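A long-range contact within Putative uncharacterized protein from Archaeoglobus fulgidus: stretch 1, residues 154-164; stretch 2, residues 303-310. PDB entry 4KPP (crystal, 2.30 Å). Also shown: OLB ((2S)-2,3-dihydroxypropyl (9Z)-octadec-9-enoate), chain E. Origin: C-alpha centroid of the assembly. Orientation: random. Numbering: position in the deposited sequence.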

# COMPACT_ATOMS: atom_id res chain seq x y z
N THR A 154 -6.27 -18.63 -6.65
CA THR A 154 -7.45 -19.17 -7.33
C THR A 154 -7.95 -18.22 -8.41
O THR A 154 -8.88 -18.53 -9.14
CB THR A 154 -8.59 -19.47 -6.34
OG1 THR A 154 -9.09 -18.24 -5.79
CG2 THR A 154 -8.10 -20.37 -5.21
N LEU A 155 -7.32 -17.05 -8.50
CA LEU A 155 -7.72 -16.04 -9.48
C LEU A 155 -7.23 -16.27 -10.92
O LEU A 155 -8.01 -16.14 -11.85
CB LEU A 155 -7.36 -14.63 -8.98
CG LEU A 155 -7.96 -14.23 -7.64
CD1 LEU A 155 -7.64 -12.78 -7.30
CD2 LEU A 155 -9.47 -14.48 -7.62
N PRO A 156 -5.93 -16.60 -11.11
CA PRO A 156 -5.48 -16.85 -12.48
C PRO A 156 -6.13 -18.08 -13.11
O PRO A 156 -6.21 -18.17 -14.34
CB PRO A 156 -3.97 -17.08 -12.32
CG PRO A 156 -3.62 -16.45 -11.02
CD PRO A 156 -4.81 -16.66 -10.15
N LEU A 157 -6.56 -19.02 -12.27
CA LEU A 157 -7.26 -20.22 -12.74
C LEU A 157 -8.59 -19.88 -13.41
O LEU A 157 -8.82 -20.23 -14.56
CB LEU A 157 -7.50 -21.18 -11.58
CG LEU A 157 -6.29 -21.98 -11.10
CD1 LEU A 157 -6.69 -22.90 -9.95
CD2 LEU A 157 -5.69 -22.77 -12.25
N LYS A 158 -9.45 -19.19 -12.66
CA LYS A 158 -10.75 -18.78 -13.16
C LYS A 158 -10.63 -17.78 -14.30
O LYS A 158 -11.44 -17.77 -15.21
CB LYS A 158 -11.56 -18.14 -12.03
CG LYS A 158 -11.92 -19.07 -10.89
CD LYS A 158 -12.13 -18.28 -9.61
CE LYS A 158 -13.03 -17.08 -9.85
NZ LYS A 158 -13.19 -16.27 -8.62
N GLY A 159 -9.61 -16.93 -14.22
CA GLY A 159 -9.41 -15.89 -15.22
C GLY A 159 -10.22 -14.63 -14.96
O GLY A 159 -10.45 -13.84 -15.88
N HIS A 160 -10.66 -14.45 -13.72
CA HIS A 160 -11.40 -13.25 -13.34
C HIS A 160 -11.45 -13.08 -11.83
O HIS A 160 -11.01 -13.95 -11.08
CB HIS A 160 -12.83 -13.28 -13.91
CG HIS A 160 -13.68 -14.38 -13.35
ND1 HIS A 160 -13.91 -15.55 -14.03
CD2 HIS A 160 -14.34 -14.48 -12.17
CE1 HIS A 160 -14.68 -16.33 -13.29
NE2 HIS A 160 -14.96 -15.71 -12.17
N ILE A 161 -12.00 -11.95 -11.40
CA ILE A 161 -12.19 -11.67 -9.98
C ILE A 161 -13.66 -11.33 -9.75
O ILE A 161 -14.12 -10.24 -10.09
CB ILE A 161 -11.31 -10.50 -9.51
CG1 ILE A 161 -9.87 -10.67 -10.02
CG2 ILE A 161 -11.34 -10.36 -7.99
CD1 ILE A 161 -8.91 -9.57 -9.58
N SER A 162 -14.41 -12.26 -9.18
CA SER A 162 -15.86 -12.14 -9.05
C SER A 162 -16.27 -11.22 -7.89
O SER A 162 -15.46 -10.92 -7.01
CB SER A 162 -16.48 -13.52 -8.86
OG SER A 162 -16.13 -14.06 -7.60
N PRO A 163 -17.54 -10.77 -7.89
CA PRO A 163 -18.11 -10.04 -6.75
C PRO A 163 -17.96 -10.81 -5.44
O PRO A 163 -17.83 -10.20 -4.38
CB PRO A 163 -19.59 -9.93 -7.12
CG PRO A 163 -19.59 -9.87 -8.61
CD PRO A 163 -18.45 -10.75 -9.06
N PHE A 164 -17.98 -12.14 -5.52
CA PHE A 164 -17.79 -12.98 -4.34
C PHE A 164 -16.34 -12.95 -3.87
O PHE A 164 -16.08 -12.94 -2.67
CB PHE A 164 -18.23 -14.42 -4.62
CG PHE A 164 -18.06 -15.34 -3.43
CD1 PHE A 164 -19.01 -15.37 -2.42
CD2 PHE A 164 -16.94 -16.15 -3.32
CE1 PHE A 164 -18.85 -16.20 -1.33
CE2 PHE A 164 -16.78 -16.99 -2.23
CZ PHE A 164 -17.73 -17.01 -1.24
N LYS A 303 -23.84 -2.66 -12.63
CA LYS A 303 -24.20 -4.04 -12.95
C LYS A 303 -23.33 -5.07 -12.21
O LYS A 303 -22.12 -4.88 -12.09
CB LYS A 303 -24.10 -4.27 -14.47
N LEU A 304 -23.97 -6.13 -11.72
CA LEU A 304 -23.28 -7.28 -11.15
C LEU A 304 -22.32 -7.83 -12.20
O LEU A 304 -22.76 -8.36 -13.22
CB LEU A 304 -24.30 -8.35 -10.75
CG LEU A 304 -23.99 -9.39 -9.65
CD1 LEU A 304 -22.92 -10.38 -10.10
CD2 LEU A 304 -23.61 -8.74 -8.32
N GLN A 305 -21.02 -7.71 -11.96
CA GLN A 305 -20.05 -8.09 -12.97
C GLN A 305 -18.70 -8.51 -12.38
O GLN A 305 -18.25 -7.95 -11.39
CB GLN A 305 -19.86 -6.94 -13.96
CG GLN A 305 -19.13 -7.32 -15.24
CD GLN A 305 -19.12 -6.21 -16.26
OE1 GLN A 305 -19.73 -5.16 -16.06
NE2 GLN A 305 -18.42 -6.42 -17.37
N SER A 306 -18.08 -9.50 -13.01
CA SER A 306 -16.75 -9.95 -12.62
C SER A 306 -15.68 -9.17 -13.38
O SER A 306 -15.85 -8.84 -14.55
CB SER A 306 -16.59 -11.45 -12.89
OG SER A 306 -17.46 -12.21 -12.07
N LEU A 307 -14.57 -8.88 -12.70
CA LEU A 307 -13.46 -8.18 -13.34
C LEU A 307 -12.62 -9.17 -14.12
O LEU A 307 -11.96 -10.03 -13.53
CB LEU A 307 -12.61 -7.46 -12.29
CG LEU A 307 -11.36 -6.73 -12.77
CD1 LEU A 307 -11.71 -5.63 -13.75
CD2 LEU A 307 -10.59 -6.17 -11.59
N PRO A 308 -12.64 -9.07 -15.46
CA PRO A 308 -11.93 -10.04 -16.31
C PRO A 308 -10.43 -9.98 -16.09
O PRO A 308 -9.88 -8.94 -15.72
CB PRO A 308 -12.29 -9.59 -17.73
CG PRO A 308 -13.48 -8.69 -17.58
CD PRO A 308 -13.31 -8.03 -16.25
N LEU A 309 -9.77 -11.11 -16.31
CA LEU A 309 -8.33 -11.22 -16.16
C LEU A 309 -7.80 -11.92 -17.39
O LEU A 309 -8.00 -13.13 -17.56
CB LEU A 309 -8.01 -12.03 -14.91
CG LEU A 309 -7.02 -11.53 -13.85
CD1 LEU A 309 -7.25 -10.06 -13.49
CD2 LEU A 309 -7.13 -12.41 -12.60
N ASP A 310 -7.14 -11.18 -18.28
CA ASP A 310 -6.60 -11.77 -19.49
C ASP A 310 -5.33 -12.57 -19.18
O ASP A 310 -4.95 -12.71 -18.02
CB ASP A 310 -6.34 -10.70 -20.57
CG ASP A 310 -5.19 -9.76 -20.23
OD1 ASP A 310 -4.77 -9.71 -19.06
OD2 ASP A 310 -4.70 -9.06 -21.14
C1 OLB E . -12.93 -21.03 -3.11
C2 OLB E . -11.62 -21.72 -2.94
C3 OLB E . -10.84 -21.04 -1.86
C4 OLB E . -9.93 -22.02 -1.20
C5 OLB E . -8.51 -21.64 -1.45
O19 OLB E . -13.73 -21.01 -2.19
O20 OLB E . -13.25 -20.43 -4.31
C21 OLB E . -14.50 -19.86 -4.45
C22 OLB E . -14.45 -18.88 -5.58
O23 OLB E . -13.33 -19.14 -6.34
C24 OLB E . -15.68 -19.03 -6.41
C6 OLB E . -8.11 -20.58 -0.48
C7 OLB E . -8.13 -21.13 0.91
C8 OLB E . -7.36 -20.23 1.81
C9 OLB E . -8.04 -18.91 1.90
C10 OLB E . -9.12 -18.71 2.90
C11 OLB E . -10.29 -17.84 2.57
C12 OLB E . -11.35 -18.06 3.60
C13 OLB E . -12.69 -17.68 3.05
C14 OLB E . -13.11 -18.66 2.02
C15 OLB E . -14.46 -18.25 1.51
C16 OLB E . -14.85 -19.11 0.35
C17 OLB E . -15.01 -20.52 0.79
C18 OLB E . -16.33 -21.06 0.34

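The two stretches, at least 141 residues apart in sequence wherever they touch, meet as a short antiparallel pairing flanked by packed side chains, burying 484 Å² in total. Three backbone hydrogen bonds set the register. I161 and L307 form the hydrogen-bonded pair, with I161 N donating to L307 O at 2.9 Å and L307 N to I161 O at 3.0 Å, both close to linear. The neighbouring pair, H160 and P308, is of the non-hydrogen-bonded kind, a site that suits proline because no amide hydrogen is required there. One step further along, L309 N donates to G159 O at 2.8 Å, with a more bent angle of 134°.

G159 makes the turn from the helix into the strand. G159 N donates to L155 O at 3.0 Å, closing the helix, and the positive phi of G159 would jam a CB against the preceding carbonyl, which calls for glycine. This turn leaves G159 O directed at the L309 amide.

The main bump is L309, which has the largest covered area of any residue in either stretch. Its CA-to-CB bond points toward stretch 1, and its side chain fills the hollow between L155 and I161. There L309 CD2 lies 4.3 Å from L155 CB and 3.9 Å from L155 O, while I161 CG1 approaches the same L309 CD2 at 4.1 Å. The chi1 of L309, -130°, falls between the usual wells. I161 and L307 project from the same face of the sheet, and I161 CD1 comes within 4.3 Å of L307 CD2. L155, I161, L307 and L309 are all buried, and their apolar side chains suit this enclosed place, packing on one another and, for L309, also against backbone carbonyls.

The sheet face carrying H160 and P308 is more open. H160 CB rests 4.1 Å from P308 CA, and its imidazole, with chi1 in p, brings H160 CD2 to 3.8 Å from S306 CB. Just past the paired strands the backbones stay close, with S162 CA 3.4 Å from S306 OG.

Beyond the sheet, P163 supplies a second bump. The CA-to-CB bond of P163 points toward stretch 2, and its ring nestles among three neighbours: P163 CG lies 3.7 Å from L304 CD1 and 3.6 Å from Q305 O, and P163 CD lies 3.5 Å from S306 OG. The L304 side chain sets off sideways, but its end comes nearer to meet the ring. S162, meanwhile, uses its side chain to cap the helix that begins at P163.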